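Local coordinates for protein catalase (Pseudomonas syringae, PDB 1M7S) that breaks down hydrogen peroxide into water and oxygen with a heme cofactor, protecting the cell from peroxide damage, at residues Thr56-Glu61 with Val87-Val92; Ala109-Thr114 with Glu304-Ala309. All coordinates share one frame; numbering follows the deposited sequence.

Contact 1 (Thr56-Glu61 with Val87-Val92). With HEM (protoporphyrin IX containing Fe), chain E.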
ATOM      1  N   THR A  56       9.516  -2.980 -22.964  1.00  6.71           N
ATOM      2  CA  THR A  56       9.409  -1.877 -23.901  1.00  8.38           C
ATOM      3  C   THR A  56       7.973  -1.846 -24.469  1.00  8.88           C
ATOM      4  O   THR A  56       7.620  -2.905 -24.982  1.00  8.26           O
ATOM      5  CB  THR A  56      10.336  -2.078 -25.122  1.00 11.50           C
ATOM      6  OG1 THR A  56      11.672  -2.396 -24.702  1.00 14.97           O
ATOM      7  CG2 THR A  56      10.379  -0.809 -25.968  1.00 12.79           C
ATOM      8  N   GLY A  57       7.316  -0.684 -24.452  1.00  6.45           N
ATOM      9  CA  GLY A  57       5.935  -0.632 -24.927  1.00  7.73           C
ATOM     10  C   GLY A  57       5.871   0.302 -26.124  1.00  7.35           C
ATOM     11  O   GLY A  57       6.665   1.224 -26.287  1.00  8.69           O
ATOM     12  N   VAL A  58       5.011  -0.101 -27.064  1.00  9.99           N
ATOM     13  CA  VAL A  58       4.747   0.656 -28.275  1.00  9.48           C
ATOM     14  C   VAL A  58       3.260   0.458 -28.623  1.00  8.11           C
ATOM     15  O   VAL A  58       2.529  -0.326 -28.031  1.00  7.57           O
ATOM     16  CB  VAL A  58       5.580   0.174 -29.461  1.00  8.19           C
ATOM     17  CG1 VAL A  58       7.122   0.407 -29.348  1.00  9.75           C
ATOM     18  CG2 VAL A  58       5.375  -1.319 -29.664  1.00  8.57           C
ATOM     19  N   LYS A  59       2.807   1.268 -29.593  1.00  6.85           N
ATOM     20  CA  LYS A  59       1.385   1.232 -29.951  1.00  7.91           C
ATOM     21  C   LYS A  59       1.223   0.982 -31.436  1.00  6.76           C
ATOM     22  O   LYS A  59       2.151   1.261 -32.173  1.00  8.34           O
ATOM     23  CB  LYS A  59       0.796   2.603 -29.577  1.00 10.42           C
ATOM     24  CG  LYS A  59       0.500   2.721 -28.101  1.00 13.20           C
ATOM     25  CD  LYS A  59      -0.202   3.981 -27.673  1.00 16.34           C
ATOM     26  CE  LYS A  59       0.746   5.169 -27.641  1.00 19.13           C
ATOM     27  NZ  LYS A  59       0.077   6.310 -26.907  1.00 24.71           N
ATOM     28  N   GLY A  60       0.092   0.453 -31.875  1.00  8.16           N
ATOM     29  CA  GLY A  60      -0.028   0.236 -33.354  1.00  9.94           C
ATOM     30  C   GLY A  60      -1.528  -0.145 -33.583  1.00  6.18           C
ATOM     31  O   GLY A  60      -2.408   0.300 -32.866  1.00  6.62           O
ATOM     32  N   GLU A  61      -1.704  -0.960 -34.615  1.00  8.36           N
ATOM     33  CA  GLU A  61      -3.078  -1.367 -34.946  1.00 11.75           C
ATOM     34  C   GLU A  61      -3.072  -2.764 -35.543  1.00  9.73           C
ATOM     35  O   GLU A  61      -2.077  -3.092 -36.156  1.00  9.62           O
ATOM     36  CB  GLU A  61      -3.679  -0.408 -36.012  1.00 17.65           C
ATOM     37  CG  GLU A  61      -4.214   0.905 -35.485  1.00 27.37           C
ATOM     38  CD  GLU A  61      -5.702   1.078 -35.403  1.00 32.42           C
ATOM     39  OE1 GLU A  61      -6.191   2.190 -35.071  1.00 35.31           O
ATOM     40  OE2 GLU A  61      -6.448   0.114 -35.703  1.00 36.05           O
ATOM     41  N   VAL A  87       1.481  -2.885 -27.370  1.00  4.36           N
ATOM     42  CA  VAL A  87       2.281  -4.110 -27.256  1.00  5.47           C
ATOM     43  C   VAL A  87       3.394  -3.860 -26.216  1.00  5.48           C
ATOM     44  O   VAL A  87       3.992  -2.819 -26.322  1.00  6.50           O
ATOM     45  CB  VAL A  87       2.853  -4.542 -28.600  1.00  4.69           C
ATOM     46  CG1 VAL A  87       3.977  -5.584 -28.461  1.00  6.24           C
ATOM     47  CG2 VAL A  87       1.750  -5.133 -29.532  1.00  5.95           C
ATOM     48  N   ARG A  88       3.614  -4.775 -25.292  1.00  7.19           N
ATOM     49  CA  ARG A  88       4.776  -4.617 -24.391  1.00  6.65           C
ATOM     50  C   ARG A  88       5.644  -5.875 -24.696  1.00  7.00           C
ATOM     51  O   ARG A  88       5.160  -7.016 -24.633  1.00  5.02           O
ATOM     52  CB  ARG A  88       4.384  -4.602 -22.903  1.00  4.60           C
ATOM     53  CG  ARG A  88       5.649  -4.266 -22.024  1.00  3.51           C
ATOM     54  CD  ARG A  88       5.100  -3.837 -20.639  1.00  2.18           C
ATOM     55  NE  ARG A  88       6.239  -3.824 -19.682  1.00  4.11           N
ATOM     56  CZ  ARG A  88       6.869  -4.857 -19.160  1.00  4.32           C
ATOM     57  NH1 ARG A  88       6.609  -6.140 -19.388  1.00  5.69           N
ATOM     58  NH2 ARG A  88       7.884  -4.520 -18.316  1.00  5.19           N
ATOM     59  N   PHE A  89       6.928  -5.609 -25.027  1.00  4.14           N
ATOM     60  CA  PHE A  89       7.895  -6.656 -25.295  1.00  5.50           C
ATOM     61  C   PHE A  89       8.750  -6.769 -23.999  1.00  6.25           C
ATOM     62  O   PHE A  89       8.872  -5.727 -23.372  1.00  6.98           O
ATOM     63  CB  PHE A  89       8.861  -6.284 -26.443  1.00  6.68           C
ATOM     64  CG  PHE A  89       8.198  -6.385 -27.806  1.00  8.35           C
ATOM     65  CD1 PHE A  89       7.881  -7.596 -28.369  1.00  9.22           C
ATOM     66  CD2 PHE A  89       7.905  -5.213 -28.510  1.00  9.99           C
ATOM     67  CE1 PHE A  89       7.282  -7.677 -29.611  1.00  9.38           C
ATOM     68  CE2 PHE A  89       7.306  -5.256 -29.748  1.00  9.00           C
ATOM     69  CZ  PHE A  89       6.997  -6.507 -30.307  1.00  9.08           C
ATOM     70  N   SER A  90       9.352  -7.913 -23.725  1.00  6.61           N
ATOM     71  CA  SER A  90      10.135  -7.930 -22.460  1.00  5.90           C
ATOM     72  C   SER A  90      11.074  -9.098 -22.362  1.00  6.55           C
ATOM     73  O   SER A  90      10.969 -10.019 -23.178  1.00  7.33           O
ATOM     74  CB  SER A  90       9.128  -8.102 -21.301  1.00  7.23           C
ATOM     75  OG  SER A  90       8.230  -9.187 -21.534  1.00  6.81           O
ATOM     76  N   SER A  91      11.981  -9.071 -21.363  1.00  8.59           N
ATOM     77  CA  SER A  91      12.706 -10.322 -21.048  1.00  7.22           C
ATOM     78  C   SER A  91      11.968 -10.872 -19.842  1.00 10.22           C
ATOM     79  O   SER A  91      10.779 -10.507 -19.677  1.00 12.12           O
ATOM     80  CB  SER A  91      14.176 -10.089 -20.764  1.00  8.74           C
ATOM     81  OG  SER A  91      14.155  -9.155 -19.680  1.00  8.70           O
ATOM     82  N   VAL A  92      12.466 -11.859 -19.084  1.00  9.51           N
ATOM     83  CA  VAL A  92      11.626 -12.533 -18.111  1.00  9.92           C
ATOM     84  C   VAL A  92      12.137 -12.479 -16.673  1.00 11.14           C
ATOM     85  O   VAL A  92      11.471 -12.095 -15.740  1.00 10.69           O
ATOM     86  CB  VAL A  92      11.523 -14.047 -18.470  1.00 11.64           C
ATOM     87  CG1 VAL A  92      10.772 -14.842 -17.403  1.00 14.10           C
ATOM     88  CG2 VAL A  92      10.764 -14.239 -19.787  1.00  9.43           C
TER
HETATM   89  CHA HEM E 600       4.019 -11.540 -16.876  1.00  6.54           C
HETATM   90  CHB HEM E 600       4.082 -14.544 -20.671  1.00  8.71           C
HETATM   91  CHC HEM E 600       3.379 -18.291 -17.700  1.00  7.82           C
HETATM   92  CHD HEM E 600       2.338 -15.203 -14.091  1.00  4.96           C
HETATM   93  C1A HEM E 600       4.107 -12.046 -18.152  1.00  5.59           C
HETATM   94  C2A HEM E 600       4.389 -11.231 -19.358  1.00  6.48           C
HETATM   95  C3A HEM E 600       4.406 -12.059 -20.401  1.00  7.07           C
HETATM   96  C4A HEM E 600       4.164 -13.401 -19.897  1.00  8.02           C
HETATM   97  CMA HEM E 600       4.618 -11.738 -21.887  1.00  5.75           C
HETATM   98  CAA HEM E 600       4.582  -9.707 -19.286  1.00  7.84           C
HETATM   99  CBA HEM E 600       3.331  -8.872 -19.722  1.00  7.61           C
HETATM  100  CGA HEM E 600       3.738  -7.376 -19.794  1.00  6.17           C
HETATM  101  O1A HEM E 600       3.186  -6.677 -18.909  1.00  7.71           O
HETATM  102  O2A HEM E 600       4.498  -7.128 -20.751  1.00  8.89           O
HETATM  103  C1B HEM E 600       3.867 -15.816 -20.212  1.00 10.69           C
HETATM  104  C2B HEM E 600       3.713 -17.005 -21.040  1.00 12.34           C
HETATM  105  C3B HEM E 600       3.532 -18.052 -20.207  1.00 11.49           C
HETATM  106  C4B HEM E 600       3.551 -17.542 -18.864  1.00 11.68           C
HETATM  107  CMB HEM E 600       3.791 -16.985 -22.572  1.00 13.07           C
HETATM  108  CAB HEM E 600       3.349 -19.542 -20.495  1.00 12.55           C
HETATM  109  CBB HEM E 600       2.849 -20.016 -21.620  1.00 14.70           C
HETATM  110  C1C HEM E 600       2.934 -17.766 -16.513  1.00  7.92           C
HETATM  111  C2C HEM E 600       2.292 -18.519 -15.461  1.00  6.72           C
HETATM  112  C3C HEM E 600       1.979 -17.667 -14.476  1.00  7.04           C
HETATM  113  C4C HEM E 600       2.470 -16.364 -14.872  1.00  7.13           C
HETATM  114  CMC HEM E 600       1.951 -20.033 -15.503  1.00  8.55           C
HETATM  115  CAC HEM E 600       1.271 -17.904 -13.128  1.00  7.65           C
HETATM  116  CBC HEM E 600       0.234 -18.744 -12.965  1.00  8.77           C
HETATM  117  C1D HEM E 600       2.783 -13.951 -14.534  1.00  5.78           C
HETATM  118  C2D HEM E 600       2.758 -12.743 -13.728  1.00  7.57           C
HETATM  119  C3D HEM E 600       3.213 -11.739 -14.480  1.00  7.26           C
HETATM  120  C4D HEM E 600       3.539 -12.285 -15.780  1.00  7.23           C
HETATM  121  CMD HEM E 600       2.282 -12.745 -12.265  1.00  7.55           C
HETATM  122  CAD HEM E 600       3.374 -10.240 -14.094  1.00  7.99           C
HETATM  123  CBD HEM E 600       2.113  -9.446 -14.596  1.00  4.38           C
HETATM  124  CGD HEM E 600       2.059  -8.011 -14.105  1.00  5.61           C
HETATM  125  O1D HEM E 600       1.370  -7.203 -14.820  1.00  7.85           O
HETATM  126  O2D HEM E 600       2.621  -7.631 -13.049  1.00  6.10           O
HETATM  127  NA  HEM E 600       4.031 -13.356 -18.529  1.00  7.82           N
HETATM  128  NB  HEM E 600       3.741 -16.164 -18.882  1.00  8.78           N
HETATM  129  NC  HEM E 600       3.061 -16.452 -16.119  1.00  8.38           N
HETATM  130  ND  HEM E 600       3.220 -13.616 -15.800  1.00  4.94           N
HETATM  131 FE   HEM E 600       3.446 -14.891 -17.339  1.00  7.98          FE
HETATM  132  O   HOH W   1       5.822 -15.726 -17.300  1.00 25.12           O

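Contact 2 (Ala109-Thr114 with Glu304-Ala309). With HEM (protoporphyrin IX containing Fe), chain E.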
ATOM      1  N   ALA A 109       3.352  -9.324 -25.496  1.00  4.16           N
ATOM      2  CA  ALA A 109       1.999  -9.154 -24.986  1.00  6.45           C
ATOM      3  C   ALA A 109       1.265  -8.051 -25.769  1.00  7.98           C
ATOM      4  O   ALA A 109       1.691  -6.887 -25.839  1.00  5.45           O
ATOM      5  CB  ALA A 109       2.069  -8.819 -23.493  1.00  6.54           C
ATOM      6  N   THR A 110       0.078  -8.399 -26.248  1.00  6.47           N
ATOM      7  CA  THR A 110      -0.696  -7.459 -27.095  1.00  6.82           C
ATOM      8  C   THR A 110      -2.038  -7.189 -26.433  1.00  8.02           C
ATOM      9  O   THR A 110      -2.765  -8.143 -26.119  1.00  7.94           O
ATOM     10  CB  THR A 110      -0.932  -8.089 -28.475  1.00  7.78           C
ATOM     11  OG1 THR A 110       0.310  -8.400 -29.099  1.00  7.24           O
ATOM     12  CG2 THR A 110      -1.688  -7.101 -29.412  1.00  6.51           C
ATOM     13  N   LYS A 111      -2.328  -5.928 -26.105  1.00  6.49           N
ATOM     14  CA  LYS A 111      -3.610  -5.515 -25.591  1.00  6.48           C
ATOM     15  C   LYS A 111      -4.434  -5.014 -26.819  1.00  6.75           C
ATOM     16  O   LYS A 111      -4.001  -4.036 -27.429  1.00  7.54           O
ATOM     17  CB  LYS A 111      -3.451  -4.361 -24.612  1.00  5.47           C
ATOM     18  CG  LYS A 111      -4.750  -3.804 -24.067  1.00  6.07           C
ATOM     19  CD  LYS A 111      -4.594  -2.825 -22.886  1.00  8.71           C
ATOM     20  CE  LYS A 111      -4.017  -3.526 -21.651  1.00  5.83           C
ATOM     21  NZ  LYS A 111      -4.890  -4.642 -21.166  1.00  6.42           N
ATOM     22  N   PHE A 112      -5.511  -5.730 -27.115  1.00  7.30           N
ATOM     23  CA  PHE A 112      -6.309  -5.270 -28.284  1.00  7.16           C
ATOM     24  C   PHE A 112      -7.486  -4.475 -27.754  1.00  8.43           C
ATOM     25  O   PHE A 112      -8.228  -4.985 -26.909  1.00  9.27           O
ATOM     26  CB  PHE A 112      -6.883  -6.471 -29.010  1.00  8.08           C
ATOM     27  CG  PHE A 112      -5.971  -7.362 -29.775  1.00  7.87           C
ATOM     28  CD1 PHE A 112      -5.287  -8.403 -29.139  1.00  7.33           C
ATOM     29  CD2 PHE A 112      -5.788  -7.219 -31.138  1.00  6.10           C
ATOM     30  CE1 PHE A 112      -4.490  -9.274 -29.864  1.00  7.83           C
ATOM     31  CE2 PHE A 112      -4.986  -8.082 -31.851  1.00  7.51           C
ATOM     32  CZ  PHE A 112      -4.317  -9.139 -31.232  1.00  9.30           C
ATOM     33  N   TYR A 113      -7.658  -3.214 -28.121  1.00  7.47           N
ATOM     34  CA  TYR A 113      -8.736  -2.412 -27.561  1.00  8.00           C
ATOM     35  C   TYR A 113      -9.962  -2.603 -28.499  1.00 10.87           C
ATOM     36  O   TYR A 113     -10.186  -1.701 -29.303  1.00 10.38           O
ATOM     37  CB  TYR A 113      -8.345  -0.961 -27.479  1.00  9.89           C
ATOM     38  CG  TYR A 113      -7.153  -0.617 -26.566  1.00  7.51           C
ATOM     39  CD1 TYR A 113      -7.347  -0.330 -25.250  1.00  8.77           C
ATOM     40  CD2 TYR A 113      -5.889  -0.572 -27.102  1.00 10.93           C
ATOM     41  CE1 TYR A 113      -6.271   0.014 -24.414  1.00  7.36           C
ATOM     42  CE2 TYR A 113      -4.775  -0.214 -26.308  1.00 12.34           C
ATOM     43  CZ  TYR A 113      -5.006   0.069 -24.978  1.00 10.22           C
ATOM     44  OH  TYR A 113      -3.925   0.425 -24.182  1.00  9.37           O
ATOM     45  N   THR A 114     -10.552  -3.778 -28.400  1.00 11.02           N
ATOM     46  CA  THR A 114     -11.618  -4.138 -29.358  1.00 12.47           C
ATOM     47  C   THR A 114     -12.924  -3.446 -29.044  1.00 12.49           C
ATOM     48  O   THR A 114     -13.213  -2.899 -27.994  1.00 12.29           O
ATOM     49  CB  THR A 114     -11.934  -5.646 -29.481  1.00 11.25           C
ATOM     50  OG1 THR A 114     -12.905  -6.032 -28.516  1.00  9.52           O
ATOM     51  CG2 THR A 114     -10.659  -6.488 -29.320  1.00 11.79           C
ATOM     52  N   GLU A 304       5.022   1.130 -18.004  1.00  8.46           N
ATOM     53  CA  GLU A 304       5.125   0.519 -16.669  1.00  8.60           C
ATOM     54  C   GLU A 304       3.735   0.146 -16.172  1.00  7.79           C
ATOM     55  O   GLU A 304       3.572  -0.913 -15.605  1.00  5.68           O
ATOM     56  CB  GLU A 304       5.811   1.494 -15.690  1.00 11.43           C
ATOM     57  CG  GLU A 304       6.231   0.812 -14.394  1.00 12.38           C
ATOM     58  CD  GLU A 304       7.186  -0.364 -14.580  1.00 15.52           C
ATOM     59  OE1 GLU A 304       7.158  -1.302 -13.726  1.00 17.68           O
ATOM     60  OE2 GLU A 304       8.005  -0.411 -15.503  1.00 17.66           O
ATOM     61  N   GLN A 305       2.754   1.075 -16.325  1.00  7.13           N
ATOM     62  CA  GLN A 305       1.432   0.810 -15.788  1.00  7.64           C
ATOM     63  C   GLN A 305       0.503  -0.070 -16.614  1.00  6.43           C
ATOM     64  O   GLN A 305      -0.563  -0.437 -16.055  1.00  6.40           O
ATOM     65  CB  GLN A 305       0.732   2.125 -15.434  1.00  7.46           C
ATOM     66  CG  GLN A 305       1.386   2.934 -14.337  1.00  6.34           C
ATOM     67  CD  GLN A 305       0.579   4.154 -13.948  1.00  8.49           C
ATOM     68  OE1 GLN A 305       0.441   4.382 -12.751  1.00  8.96           O
ATOM     69  NE2 GLN A 305       0.017   4.917 -14.923  1.00  7.24           N
ATOM     70  N   VAL A 306       0.857  -0.495 -17.809  1.00  7.51           N
ATOM     71  CA  VAL A 306      -0.064  -1.336 -18.572  1.00  6.79           C
ATOM     72  C   VAL A 306      -0.272  -2.652 -17.842  1.00  7.34           C
ATOM     73  O   VAL A 306       0.636  -3.228 -17.229  1.00  8.28           O
ATOM     74  CB  VAL A 306       0.401  -1.486 -20.024  1.00  8.87           C
ATOM     75  CG1 VAL A 306       1.638  -2.383 -20.184  1.00  8.12           C
ATOM     76  CG2 VAL A 306      -0.753  -1.934 -20.925  1.00  8.34           C
ATOM     77  N   ALA A 307      -1.496  -3.166 -17.873  1.00  5.26           N
ATOM     78  CA  ALA A 307      -1.907  -4.381 -17.172  1.00  5.11           C
ATOM     79  C   ALA A 307      -2.345  -5.425 -18.202  1.00  8.94           C
ATOM     80  O   ALA A 307      -3.438  -5.296 -18.764  1.00  9.38           O
ATOM     81  CB  ALA A 307      -3.032  -4.036 -16.203  1.00  9.20           C
ATOM     82  N   MET A 308      -1.414  -6.309 -18.571  1.00  4.71           N
ATOM     83  CA  MET A 308      -1.740  -7.358 -19.546  1.00  6.21           C
ATOM     84  C   MET A 308      -2.242  -8.585 -18.797  1.00  7.79           C
ATOM     85  O   MET A 308      -1.550  -8.984 -17.847  1.00  8.50           O
ATOM     86  CB  MET A 308      -0.466  -7.765 -20.304  1.00  6.53           C
ATOM     87  CG  MET A 308       0.242  -6.655 -21.087  1.00  7.54           C
ATOM     88  SD  MET A 308      -0.832  -6.262 -22.523  1.00  8.26           S
ATOM     89  CE  MET A 308       0.253  -5.114 -23.375  1.00  8.13           C
ATOM     90  N   ALA A 309      -3.390  -9.163 -19.142  1.00  6.72           N
ATOM     91  CA  ALA A 309      -3.852 -10.328 -18.378  1.00  7.76           C
ATOM     92  C   ALA A 309      -4.669 -11.248 -19.260  1.00  8.42           C
ATOM     93  O   ALA A 309      -5.633 -10.789 -19.888  1.00  9.82           O
ATOM     94  CB  ALA A 309      -4.750  -9.784 -17.240  1.00  6.76           C
TER
HETATM   95  CHA HEM E 600       4.019 -11.540 -16.876  1.00  6.54           C
HETATM   96  CHB HEM E 600       4.082 -14.544 -20.671  1.00  8.71           C
HETATM   97  CHC HEM E 600       3.379 -18.291 -17.700  1.00  7.82           C
HETATM   98  CHD HEM E 600       2.338 -15.203 -14.091  1.00  4.96           C
HETATM   99  C1A HEM E 600       4.107 -12.046 -18.152  1.00  5.59           C
HETATM  100  C2A HEM E 600       4.389 -11.231 -19.358  1.00  6.48           C
HETATM  101  C3A HEM E 600       4.406 -12.059 -20.401  1.00  7.07           C
HETATM  102  C4A HEM E 600       4.164 -13.401 -19.897  1.00  8.02           C
HETATM  103  CMA HEM E 600       4.618 -11.738 -21.887  1.00  5.75           C
HETATM  104  CAA HEM E 600       4.582  -9.707 -19.286  1.00  7.84           C
HETATM  105  CBA HEM E 600       3.331  -8.872 -19.722  1.00  7.61           C
HETATM  106  CGA HEM E 600       3.738  -7.376 -19.794  1.00  6.17           C
HETATM  107  O1A HEM E 600       3.186  -6.677 -18.909  1.00  7.71           O
HETATM  108  O2A HEM E 600       4.498  -7.128 -20.751  1.00  8.89           O
HETATM  109  C1B HEM E 600       3.867 -15.816 -20.212  1.00 10.69           C
HETATM  110  C2B HEM E 600       3.713 -17.005 -21.040  1.00 12.34           C
HETATM  111  C3B HEM E 600       3.532 -18.052 -20.207  1.00 11.49           C
HETATM  112  C4B HEM E 600       3.551 -17.542 -18.864  1.00 11.68           C
HETATM  113  CMB HEM E 600       3.791 -16.985 -22.572  1.00 13.07           C
HETATM  114  CAB HEM E 600       3.349 -19.542 -20.495  1.00 12.55           C
HETATM  115  CBB HEM E 600       2.849 -20.016 -21.620  1.00 14.70           C
HETATM  116  C1C HEM E 600       2.934 -17.766 -16.513  1.00  7.92           C
HETATM  117  C2C HEM E 600       2.292 -18.519 -15.461  1.00  6.72           C
HETATM  118  C3C HEM E 600       1.979 -17.667 -14.476  1.00  7.04           C
HETATM  119  C4C HEM E 600       2.470 -16.364 -14.872  1.00  7.13           C
HETATM  120  CMC HEM E 600       1.951 -20.033 -15.503  1.00  8.55           C
HETATM  121  CAC HEM E 600       1.271 -17.904 -13.128  1.00  7.65           C
HETATM  122  CBC HEM E 600       0.234 -18.744 -12.965  1.00  8.77           C
HETATM  123  C1D HEM E 600       2.783 -13.951 -14.534  1.00  5.78           C
HETATM  124  C2D HEM E 600       2.758 -12.743 -13.728  1.00  7.57           C
HETATM  125  C3D HEM E 600       3.213 -11.739 -14.480  1.00  7.26           C
HETATM  126  C4D HEM E 600       3.539 -12.285 -15.780  1.00  7.23           C
HETATM  127  CMD HEM E 600       2.282 -12.745 -12.265  1.00  7.55           C
HETATM  128  CAD HEM E 600       3.374 -10.240 -14.094  1.00  7.99           C
HETATM  129  CBD HEM E 600       2.113  -9.446 -14.596  1.00  4.38           C
HETATM  130  CGD HEM E 600       2.059  -8.011 -14.105  1.00  5.61           C
HETATM  131  O1D HEM E 600       1.370  -7.203 -14.820  1.00  7.85           O
HETATM  132  O2D HEM E 600       2.621  -7.631 -13.049  1.00  6.10           O
HETATM  133  NA  HEM E 600       4.031 -13.356 -18.529  1.00  7.82           N
HETATM  134  NB  HEM E 600       3.741 -16.164 -18.882  1.00  8.78           N
HETATM  135  NC  HEM E 600       3.061 -16.452 -16.119  1.00  8.38           N
HETATM  136  ND  HEM E 600       3.220 -13.616 -15.800  1.00  4.94           N
HETATM  137 FE   HEM E 600       3.446 -14.891 -17.339  1.00  7.98          FE
HETATM  138  O   HOH W   1       5.822 -15.726 -17.300  1.00 25.12           O

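Contact 1 (Thr56-Glu61 with Val87-Val92)
An antiparallel strand pair of the catalase beta-barrel, bordering the heme pocket, joins Thr56 and Val58 to Phe89 and Val87. Two hydrogen-bonded pairs set the register: Thr56 N reaches Phe89 O at 2.9 Å and Val87 N reaches Val58 O at 2.8 Å, each answered by the reverse bond. Between them lies the non-hydrogen-bonded pair Gly57-Arg88, whose CA atoms are 4.2 Å apart; there the Gly57 CA-H points to Val87 O (CA-O 3.2 Å).

The two faces differ in character. On one, Val58 CG2 lies 4.2 Å from Val87 CB and obliquely near the Phe89 ring, while Val87 CG1 covers part of a face of that ring; Leu241 of helix 236-246 adds to this apolar layer. On the other, Arg88 runs extended past heme O2A, then turns at chi4 (-73°) to bring NH1 back to it. The bond, 2.7 Å from Arg88 NH1 to O2A, lies in the guanidinium plane with an N-H...O angle of 165°. NH2 is held by His52 O. Arg49 NE also bonds the heme close to Arg88 NH1, and the propionate that Arg88 binds probably eases the repulsion between the two arginines.

Contact 2 (Ala109-Thr114 with Glu304-Ala309)
Lys111 NZ is gripped from two sources: it donates to Ala307 O across the contact at 2.9 Å, and forms a salt bridge with Asp120 of strand 117-124. The ammonium meets the Ala307 carbonyl off axis, tilted 30° from its plane. Lys111 leaves the strand with CG anti to the backbone N, then bends at chi3 (-65°) and chi4, which curls the tip round onto the loop and brings the last methylene, CE, alongside Val306. There CE touches Val306 CG2 at 3.7 Å, the lysine and valine side chains running antiparallel where they pass. Both charge and hydrocarbon of the lysine are thus used in a buried setting. Asp120 also accepts a bond from Ala309 N, so one carboxylate fixes the lysine and the loop together.

Met308 carries the rest of the contact. A bend at chi2 (-71°) turns its thioether back toward the strand: SD lies 3.9 Å from Lys111 CB, and CE comes within 3.4 Å of Ala109 O. Nearer its root, CG rests against Ala109 CB at 3.7 Å. The same CG is 3.7 Å from heme O1A, and Ala109 CB is 4.0 Å from heme CBA, so strand and loop meet beside one propionate arm. Val122 adds a further apolar surface to Ala109 and Met308, while Met308 O receives a bond from Gln336 NE2, a group that also bonds the heme; Gln336 lies on helix 323-339. The same helix holds Tyr332, by similarity the axial ligand of the iron. A barrel strand and an irregular segment leading toward that helix, closing together on a heme propionate, form part of the deeply buried heme pocket of the catalase fold.

From the N terminus, Thr56-Glu61, on strand 55-64, is followed after 25 residues by Val87-Val92, on strand 82-90, which closes contact 1. Contact 2 opens only later, at strand 107-114, and closes across 189 residues on the loop after helix 299-304. The two loops are therefore in series, neither nested nor crossed. Their centres lie about 9 Å apart because strands 82-90 and 107-114 are neighbours in one antiparallel sheet: Arg88 N probably donates to Ala109 O, 2.9 Å away. A second junction is Arg88 CD against Val306 CG1 at 3.8 Å. The two contacts together join three consecutive barrel strands to a distant loop, beside one heme propionate.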